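PDB 2QFZ: TBC1 domain family member 22A from Homo sapiens, which may act as a GTPase-activating protein for Rab-family GTPases through the TBC domain contained in this fragment, and forms homodimers. Local coordinates for residues L33-S47 / L62-R74. Numbering follows the deposited sequence. Where two conformers were deposited one is given.
Sequences LAGPNTDLEELRRLS and LLSGYLPANVDRR
Arg74 reaches across to the end of helix 25-34 and the loop after it. Its NH1 donates to Leu33 O at 3.0 Å, in the carbonyl plane. Its NH2 donates to Thr38 OG1 at 2.9 Å, within the guanidinium plane. The chain is extended from CG to NE (chi3 -169°), which carries the flat group to these acceptors. Val71 CG2 and Leu62 CD1, from Arg74's own segment, lie over opposite guanidinium faces, both toward the rim. Within its own segment Arg74 also donates from NE to Pro68 O and from NH2 to Ala69 O.

Beside it the two loops pair by a single beta bridge, Asn37 with Asn70. Val71 N donates to Pro36 O at 2.9 Å, almost straight at the hydrogen. Thr38 N donates to Ala69 O at 3.1 Å. Thr38 N and Arg74 NH2 reach this oxygen from opposite faces of its carbonyl plane.

The rest of the contact is mostly apolar. Leu63 is a knob in a hole of helix 40-47 formed by Leu40, Leu43, Arg44 and Ser47. Its CD2 lies 3.3 Å from Arg44 CG, and its CD1 lies 3.5 Å from Ser47 OG. Leu62 CB meets the CD2 methyls of Leu40 and Leu43, while Leu62 CD1 touches Leu33 CD2 at 3.8 Å.

Further out, Leu32 O is a second partner of Thr38 OG1, and Ser272 touches Leu63 and Ser47. Four hydrogen bonds to three carbonyls and a hydroxyl, with carbon on both faces, should hold the Arg74 guanidinium in one orientation. It thereby ties the end of helix 25-34 and the loop before helix 40-47 to the loop between helices 56-63 and 74-91 of this all-helical fold.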
ATOM      1  N   LEU A  33      -8.716 -19.019  -9.986  1.00 27.45           N
ATOM      2  CA  LEU A  33      -8.400 -19.398  -8.618  1.00 29.11           C
ATOM      3  C   LEU A  33      -8.616 -20.895  -8.280  1.00 30.65           C
ATOM      4  O   LEU A  33      -7.995 -21.401  -7.365  1.00 29.69           O
ATOM      5  CB  LEU A  33      -9.203 -18.567  -7.633  1.00 30.02           C
ATOM      6  CG  LEU A  33      -9.104 -17.039  -7.666  1.00 31.44           C
ATOM      7  CD1 LEU A  33      -9.644 -16.534  -6.360  1.00 29.54           C
ATOM      8  CD2 LEU A  33      -7.681 -16.599  -7.939  1.00 28.89           C
ATOM      9  N   ALA A  34      -9.527 -21.578  -8.979  1.00 32.77           N
ATOM     10  CA  ALA A  34      -9.840 -22.978  -8.674  1.00 35.42           C
ATOM     11  C   ALA A  34      -8.773 -23.942  -9.193  1.00 34.62           C
ATOM     12  O   ALA A  34      -8.665 -25.057  -8.722  1.00 31.92           O
ATOM     13  CB  ALA A  34     -11.244 -23.357  -9.218  1.00 38.08           C
ATOM     14  N   GLY A  35      -7.979 -23.504 -10.160  1.00 35.01           N
ATOM     15  CA  GLY A  35      -6.802 -24.261 -10.565  1.00 35.26           C
ATOM     16  C   GLY A  35      -7.135 -25.420 -11.496  1.00 36.52           C
ATOM     17  O   GLY A  35      -7.945 -25.250 -12.408  1.00 32.49           O
ATOM     18  N   PRO A  36      -6.531 -26.617 -11.260  1.00 35.95           N
ATOM     19  CA  PRO A  36      -5.715 -27.070 -10.126  1.00 35.41           C
ATOM     20  C   PRO A  36      -4.373 -26.342  -9.864  1.00 32.71           C
ATOM     21  O   PRO A  36      -3.931 -26.303  -8.742  1.00 27.91           O
ATOM     22  CB  PRO A  36      -5.451 -28.542 -10.479  1.00 38.12           C
ATOM     23  CG  PRO A  36      -5.503 -28.580 -11.930  1.00 34.87           C
ATOM     24  CD  PRO A  36      -6.674 -27.706 -12.239  1.00 37.94           C
ATOM     25  N   ASN A  37      -3.756 -25.787 -10.898  1.00 35.03           N
ATOM     26  CA  ASN A  37      -2.517 -25.011 -10.795  1.00 32.67           C
ATOM     27  C   ASN A  37      -2.738 -23.654 -11.471  1.00 33.67           C
ATOM     28  O   ASN A  37      -2.517 -23.515 -12.660  1.00 35.82           O
ATOM     29  CB  ASN A  37      -1.379 -25.771 -11.472  1.00 35.73           C
ATOM     30  CG  ASN A  37      -0.937 -26.984 -10.680  1.00 37.46           C
ATOM     31  OD1 ASN A  37      -0.390 -26.847  -9.582  1.00 38.55           O
ATOM     32  ND2 ASN A  37      -1.184 -28.184 -11.222  1.00 33.92           N
ATOM     33  N   THR A  38      -3.204 -22.669 -10.695  1.00 31.58           N
ATOM     34  CA  THR A  38      -3.553 -21.322 -11.183  1.00 28.46           C
ATOM     35  C   THR A  38      -2.450 -20.638 -12.021  1.00 29.31           C
ATOM     36  O   THR A  38      -1.280 -20.523 -11.583  1.00 26.13           O
ATOM     37  CB  THR A  38      -3.883 -20.415  -9.981  1.00 26.28           C
ATOM     38  OG1 THR A  38      -4.964 -21.002  -9.234  1.00 24.87           O
ATOM     39  CG2 THR A  38      -4.222 -18.977 -10.435  1.00 26.08           C
ATOM     40  N   ASP A  39      -2.832 -20.163 -13.209  1.00 27.89           N
ATOM     41  CA  ASP A  39      -1.898 -19.447 -14.090  1.00 30.85           C
ATOM     42  C   ASP A  39      -1.774 -18.005 -13.573  1.00 24.20           C
ATOM     43  O   ASP A  39      -2.638 -17.203 -13.842  1.00 25.54           O
ATOM     44  CB  ASP A  39      -2.395 -19.484 -15.546  1.00 32.22           C
ATOM     45  CG  ASP A  39      -1.415 -18.808 -16.559  1.00 37.21           C
ATOM     46  OD1 ASP A  39      -0.451 -18.143 -16.135  1.00 38.00           O
ATOM     47  OD2 ASP A  39      -1.631 -18.955 -17.793  1.00 37.68           O
ATOM     48  N   LEU A  40      -0.687 -17.703 -12.865  1.00 28.01           N
ATOM     49  CA  LEU A  40      -0.502 -16.396 -12.188  1.00 28.98           C
ATOM     50  C   LEU A  40      -0.239 -15.241 -13.183  1.00 32.76           C
ATOM     51  O   LEU A  40      -0.548 -14.079 -12.878  1.00 26.62           O
ATOM     52  CB  LEU A  40       0.600 -16.458 -11.120  1.00 29.32           C
ATOM     53  CG  LEU A  40       0.414 -17.439  -9.958  1.00 28.96           C
ATOM     54  CD1 LEU A  40       1.693 -17.533  -9.129  1.00 26.94           C
ATOM     55  CD2 LEU A  40      -0.800 -17.081  -9.097  1.00 27.88           C
ATOM     56  N   GLU A  41       0.288 -15.575 -14.366  1.00 34.44           N
ATOM     57  CA  GLU A  41       0.437 -14.618 -15.472  1.00 36.34           C
ATOM     58  C   GLU A  41      -0.927 -14.108 -15.882  1.00 35.07           C
ATOM     59  O   GLU A  41      -1.164 -12.886 -15.889  1.00 34.41           O
ATOM     60  CB  GLU A  41       1.150 -15.261 -16.683  1.00 40.16           C
ATOM     61  CG  GLU A  41       1.097 -14.412 -17.981  1.00 43.23           C
ATOM     62  N   GLU A  42      -1.828 -15.044 -16.197  1.00 28.02           N
ATOM     63  CA  GLU A  42      -3.205 -14.715 -16.497  1.00 32.69           C
ATOM     64  C   GLU A  42      -3.954 -14.002 -15.363  1.00 25.68           C
ATOM     65  O   GLU A  42      -4.720 -13.097 -15.621  1.00 25.34           O
ATOM     66  CB  GLU A  42      -4.013 -15.961 -16.939  1.00 37.12           C
ATOM     67  CG  GLU A  42      -3.867 -16.322 -18.400  1.00 44.00           C
ATOM     68  CD  GLU A  42      -3.798 -15.089 -19.300  1.00 48.03           C
ATOM     69  OE1 GLU A  42      -4.843 -14.413 -19.464  1.00 50.54           O
ATOM     70  OE2 GLU A  42      -2.686 -14.793 -19.812  1.00 49.57           O
ATOM     71  N   LEU A  43      -3.755 -14.419 -14.128  1.00 26.29           N
ATOM     72  CA  LEU A  43      -4.367 -13.712 -12.972  1.00 26.64           C
ATOM     73  C   LEU A  43      -3.908 -12.242 -12.869  1.00 26.08           C
ATOM     74  O   LEU A  43      -4.749 -11.361 -12.651  1.00 21.43           O
ATOM     75  CB  LEU A  43      -4.032 -14.437 -11.665  1.00 26.78           C
ATOM     76  CG  LEU A  43      -4.763 -14.029 -10.387  1.00 28.92           C
ATOM     77  CD1 LEU A  43      -6.252 -14.337 -10.494  1.00 24.36           C
ATOM     78  CD2 LEU A  43      -4.105 -14.714  -9.154  1.00 21.94           C
ATOM     79  N   ARG A  44      -2.590 -12.015 -13.006  1.00 23.78           N
ATOM     80  CA  ARG A  44      -1.982 -10.650 -13.054  1.00 28.77           C
ATOM     81  C   ARG A  44      -2.548  -9.778 -14.131  1.00 28.69           C
ATOM     82  O   ARG A  44      -2.876  -8.626 -13.865  1.00 32.34           O
ATOM     83  CB  ARG A  44      -0.474 -10.697 -13.280  1.00 28.35           C
ATOM     84  CG  ARG A  44       0.278 -11.124 -12.099  1.00 32.86           C
ATOM     85  CD  ARG A  44       1.751 -11.057 -12.317  1.00 37.28           C
ATOM     86  NE  ARG A  44       2.403 -11.893 -11.324  1.00 40.97           N
ATOM     87  CZ  ARG A  44       2.851 -13.124 -11.543  1.00 42.06           C
ATOM     88  NH1 ARG A  44       2.783 -13.668 -12.762  1.00 43.74           N
ATOM     89  NH2 ARG A  44       3.415 -13.803 -10.545  1.00 44.63           N
ATOM     90  N   ARG A  45      -2.643 -10.314 -15.357  1.00 31.01           N
ATOM     91  CA  ARG A  45      -3.235  -9.575 -16.480  1.00 32.41           C
ATOM     92  C   ARG A  45      -4.701  -9.204 -16.213  1.00 31.26           C
ATOM     93  O   ARG A  45      -5.161  -8.137 -16.630  1.00 32.76           O
ATOM     94  CB  ARG A  45      -3.090 -10.372 -17.785  1.00 35.98           C
ATOM     95  CG  ARG A  45      -3.923  -9.856 -18.929  1.00 40.90           C
ATOM     96  N   LEU A  46      -5.442 -10.063 -15.509  1.00 30.92           N
ATOM     97  CA  LEU A  46      -6.832  -9.728 -15.176  1.00 30.39           C
ATOM     98  C   LEU A  46      -6.901  -8.722 -14.009  1.00 26.82           C
ATOM     99  O   LEU A  46      -7.726  -7.845 -14.000  1.00 24.59           O
ATOM    100  CB  LEU A  46      -7.648 -10.960 -14.814  1.00 30.96           C
ATOM    101  CG  LEU A  46      -8.257 -11.805 -15.927  1.00 34.74           C
ATOM    102  CD1 LEU A  46      -9.297 -12.720 -15.313  1.00 32.37           C
ATOM    103  CD2 LEU A  46      -8.868 -10.971 -17.019  1.00 31.70           C
ATOM    104  N   SER A  47      -6.033  -8.894 -13.033  1.00 25.73           N
ATOM    105  CA  SER A  47      -6.049  -8.077 -11.803  1.00 25.19           C
ATOM    106  C   SER A  47      -5.655  -6.595 -12.046  1.00 22.94           C
ATOM    107  O   SER A  47      -5.993  -5.684 -11.241  1.00 21.21           O
ATOM    108  CB  SER A  47      -5.103  -8.729 -10.789  1.00 25.25           C
ATOM    109  OG  SER A  47      -5.593 -10.006 -10.385  1.00 23.91           O
ATOM    110  N   LEU A  62      -2.429 -14.829  -3.534  1.00 19.41           N
ATOM    111  CA  LEU A  62      -1.704 -15.528  -4.590  1.00 19.64           C
ATOM    112  C   LEU A  62      -0.669 -14.656  -5.316  1.00 22.89           C
ATOM    113  O   LEU A  62       0.460 -15.121  -5.586  1.00 18.81           O
ATOM    114  CB  LEU A  62      -2.638 -16.166  -5.608  1.00 17.50           C
ATOM    115  CG  LEU A  62      -3.433 -17.336  -5.063  1.00 21.99           C
ATOM    116  CD1 LEU A  62      -4.618 -17.646  -5.997  1.00 20.74           C
ATOM    117  CD2 LEU A  62      -2.505 -18.586  -4.826  1.00 17.68           C
ATOM    118  N   LEU A  63      -1.052 -13.421  -5.627  1.00 23.03           N
ATOM    119  CA  LEU A  63      -0.202 -12.504  -6.384  1.00 26.13           C
ATOM    120  C   LEU A  63       1.009 -12.055  -5.570  1.00 24.63           C
ATOM    121  O   LEU A  63       2.060 -11.841  -6.128  1.00 30.61           O
ATOM    122  CB  LEU A  63      -1.005 -11.287  -6.876  1.00 27.35           C
ATOM    123  CG  LEU A  63      -1.979 -11.468  -8.028  1.00 26.66           C
ATOM    124  CD1 LEU A  63      -2.745 -10.165  -8.310  1.00 23.72           C
ATOM    125  CD2 LEU A  63      -1.246 -11.921  -9.250  1.00 28.70           C
ATOM    126  N   SER A  64       0.875 -11.973  -4.249  1.00 26.44           N
ATOM    127  CA  SER A  64       2.004 -11.685  -3.381  1.00 26.43           C
ATOM    128  C   SER A  64       2.906 -12.887  -3.087  1.00 28.77           C
ATOM    129  O   SER A  64       3.935 -12.722  -2.431  1.00 32.44           O
ATOM    130  CB  SER A  64       1.513 -11.210  -2.041  1.00 25.30           C
ATOM    131  OG  SER A  64       0.961 -12.329  -1.349  1.00 26.42           O
ATOM    132  N   GLY A  65       2.504 -14.084  -3.505  1.00 28.24           N
ATOM    133  CA  GLY A  65       3.253 -15.305  -3.221  1.00 28.37           C
ATOM    134  C   GLY A  65       3.080 -15.881  -1.824  1.00 27.20           C
ATOM    135  O   GLY A  65       3.869 -16.716  -1.389  1.00 27.70           O
ATOM    136  N   TYR A  66       2.075 -15.430  -1.097  1.00 26.53           N
ATOM    137  CA  TYR A  66       1.824 -15.951   0.259  1.00 24.56           C
ATOM    138  C   TYR A  66       1.273 -17.393   0.168  1.00 25.88           C
ATOM    139  O   TYR A  66       1.694 -18.285   0.911  1.00 25.75           O
ATOM    140  CB  TYR A  66       0.857 -15.012   0.990  1.00 22.79           C
ATOM    141  CG  TYR A  66       0.441 -15.427   2.370  1.00 21.21           C
ATOM    142  CD1 TYR A  66       1.377 -15.808   3.312  1.00 21.76           C
ATOM    143  CD2 TYR A  66      -0.915 -15.414   2.745  1.00 17.62           C
ATOM    144  CE1 TYR A  66       0.974 -16.211   4.622  1.00 18.92           C
ATOM    145  CE2 TYR A  66      -1.318 -15.789   4.042  1.00 17.63           C
ATOM    146  CZ  TYR A  66      -0.354 -16.200   4.966  1.00 17.72           C
ATOM    147  OH  TYR A  66      -0.711 -16.555   6.249  1.00 19.88           O
ATOM    148  N   LEU A  67       0.331 -17.600  -0.745  1.00 25.74           N
ATOM    149  CA  LEU A  67      -0.204 -18.891  -0.990  1.00 25.94           C
ATOM    150  C   LEU A  67       0.250 -19.383  -2.356  1.00 27.49           C
ATOM    151  O   LEU A  67       0.390 -18.584  -3.289  1.00 26.40           O
ATOM    152  CB  LEU A  67      -1.718 -18.879  -0.909  1.00 27.86           C
ATOM    153  CG  LEU A  67      -2.299 -18.711   0.505  1.00 31.94           C
ATOM    154  CD1 LEU A  67      -3.790 -18.888   0.458  1.00 33.24           C
ATOM    155  CD2 LEU A  67      -1.676 -19.656   1.518  1.00 30.55           C
ATOM    156  N   PRO A  68       0.500 -20.699  -2.459  1.00 23.67           N
ATOM    157  CA  PRO A  68       0.904 -21.389  -3.697  1.00 24.71           C
ATOM    158  C   PRO A  68      -0.185 -21.450  -4.745  1.00 21.75           C
ATOM    159  O   PRO A  68      -1.378 -21.470  -4.395  1.00 18.97           O
ATOM    160  CB  PRO A  68       1.273 -22.795  -3.212  1.00 25.87           C
ATOM    161  CG  PRO A  68       0.599 -22.955  -1.901  1.00 22.47           C
ATOM    162  CD  PRO A  68       0.441 -21.611  -1.308  1.00 21.17           C
ATOM    163  N   ALA A  69       0.248 -21.449  -6.009  1.00 18.67           N
ATOM    164  CA  ALA A  69      -0.612 -21.575  -7.177  1.00 23.54           C
ATOM    165  C   ALA A  69      -1.349 -22.917  -7.203  1.00 24.47           C
ATOM    166  O   ALA A  69      -2.487 -22.996  -7.672  1.00 25.63           O
ATOM    167  CB  ALA A  69       0.211 -21.407  -8.445  1.00 24.69           C
ATOM    168  N   ASN A  70      -0.693 -23.964  -6.703  1.00 27.26           N
ATOM    169  CA  ASN A  70      -1.303 -25.293  -6.634  1.00 27.91           C
ATOM    170  C   ASN A  70      -2.367 -25.395  -5.524  1.00 26.71           C
ATOM    171  O   ASN A  70      -2.071 -25.228  -4.317  1.00 23.78           O
ATOM    172  CB  ASN A  70      -0.244 -26.385  -6.461  1.00 28.89           C
ATOM    173  CG  ASN A  70      -0.854 -27.776  -6.588  1.00 33.24           C
ATOM    174  OD1 ASN A  70      -1.314 -28.312  -5.620  1.00 31.32           O
ATOM    175  ND2 ASN A  70      -0.978 -28.284  -7.822  1.00 33.60           N
ATOM    176  N   VAL A  71      -3.607 -25.646  -5.933  1.00 27.82           N
ATOM    177  CA  VAL A  71      -4.751 -25.514  -5.023  1.00 28.34           C
ATOM    178  C   VAL A  71      -4.633 -26.469  -3.835  1.00 27.72           C
ATOM    179  O   VAL A  71      -4.924 -26.081  -2.722  1.00 24.64           O
ATOM    180  CB  VAL A  71      -6.106 -25.775  -5.756  1.00 32.47           C
ATOM    181  CG1 VAL A  71      -7.287 -25.743  -4.757  1.00 30.58           C
ATOM    182  CG2 VAL A  71      -6.297 -24.771  -6.844  1.00 32.86           C
ATOM    183  N   ASP A  72      -4.190 -27.712  -4.078  1.00 31.27           N
ATOM    184  CA  ASP A  72      -4.155 -28.700  -2.987  0.50 31.97           C
ATOM    185  C   ASP A  72      -3.062 -28.428  -1.962  1.00 28.89           C
ATOM    186  O   ASP A  72      -3.163 -28.907  -0.852  1.00 28.44           O
ATOM    187  CB  ASP A  72      -4.057 -30.154  -3.486  0.50 34.25           C
ATOM    188  CG  ASP A  72      -4.470 -31.176  -2.401  0.50 34.58           C
ATOM    189  OD1 ASP A  72      -5.606 -31.082  -1.878  0.50 33.71           O
ATOM    190  OD2 ASP A  72      -3.659 -32.062  -2.059  0.50 36.71           O
ATOM    191  N   ARG A  73      -2.049 -27.636  -2.304  1.00 32.03           N
ATOM    192  CA  ARG A  73      -1.011 -27.262  -1.316  1.00 29.10           C
ATOM    193  C   ARG A  73      -1.425 -26.116  -0.373  1.00 27.92           C
ATOM    194  O   ARG A  73      -0.826 -25.953   0.697  1.00 25.40           O
ATOM    195  CB  ARG A  73       0.290 -26.887  -2.008  1.00 33.84           C
ATOM    196  CG  ARG A  73       1.013 -28.034  -2.713  1.00 37.47           C
ATOM    197  CD  ARG A  73       2.171 -27.470  -3.555  1.00 42.52           C
ATOM    198  NE  ARG A  73       3.418 -27.296  -2.794  1.00 44.78           N
ATOM    199  CZ  ARG A  73       4.282 -26.285  -2.948  1.00 47.10           C
ATOM    200  NH1 ARG A  73       4.041 -25.297  -3.820  1.00 44.47           N
ATOM    201  NH2 ARG A  73       5.396 -26.251  -2.200  1.00 46.22           N
ATOM    202  N   ARG A  74      -2.464 -25.355  -0.738  1.00 23.46           N
ATOM    203  CA  ARG A  74      -2.770 -24.085  -0.081  1.00 19.04           C
ATOM    204  C   ARG A  74      -3.129 -24.190   1.368  1.00 23.76           C
ATOM    205  O   ARG A  74      -2.600 -23.410   2.172  1.00 22.59           O
ATOM    206  CB  ARG A  74      -3.902 -23.349  -0.810  1.00 22.99           C
ATOM    207  CG  ARG A  74      -3.492 -22.866  -2.133  1.00 23.66           C
ATOM    208  CD  ARG A  74      -4.586 -22.219  -2.847  1.00 24.07           C
ATOM    209  NE  ARG A  74      -4.205 -21.999  -4.232  1.00 23.11           N
ATOM    210  CZ  ARG A  74      -5.045 -21.625  -5.172  1.00 19.69           C
ATOM    211  NH1 ARG A  74      -6.319 -21.397  -4.894  1.00 26.60           N
ATOM    212  NH2 ARG A  74      -4.619 -21.476  -6.385  1.00 21.73           N
TER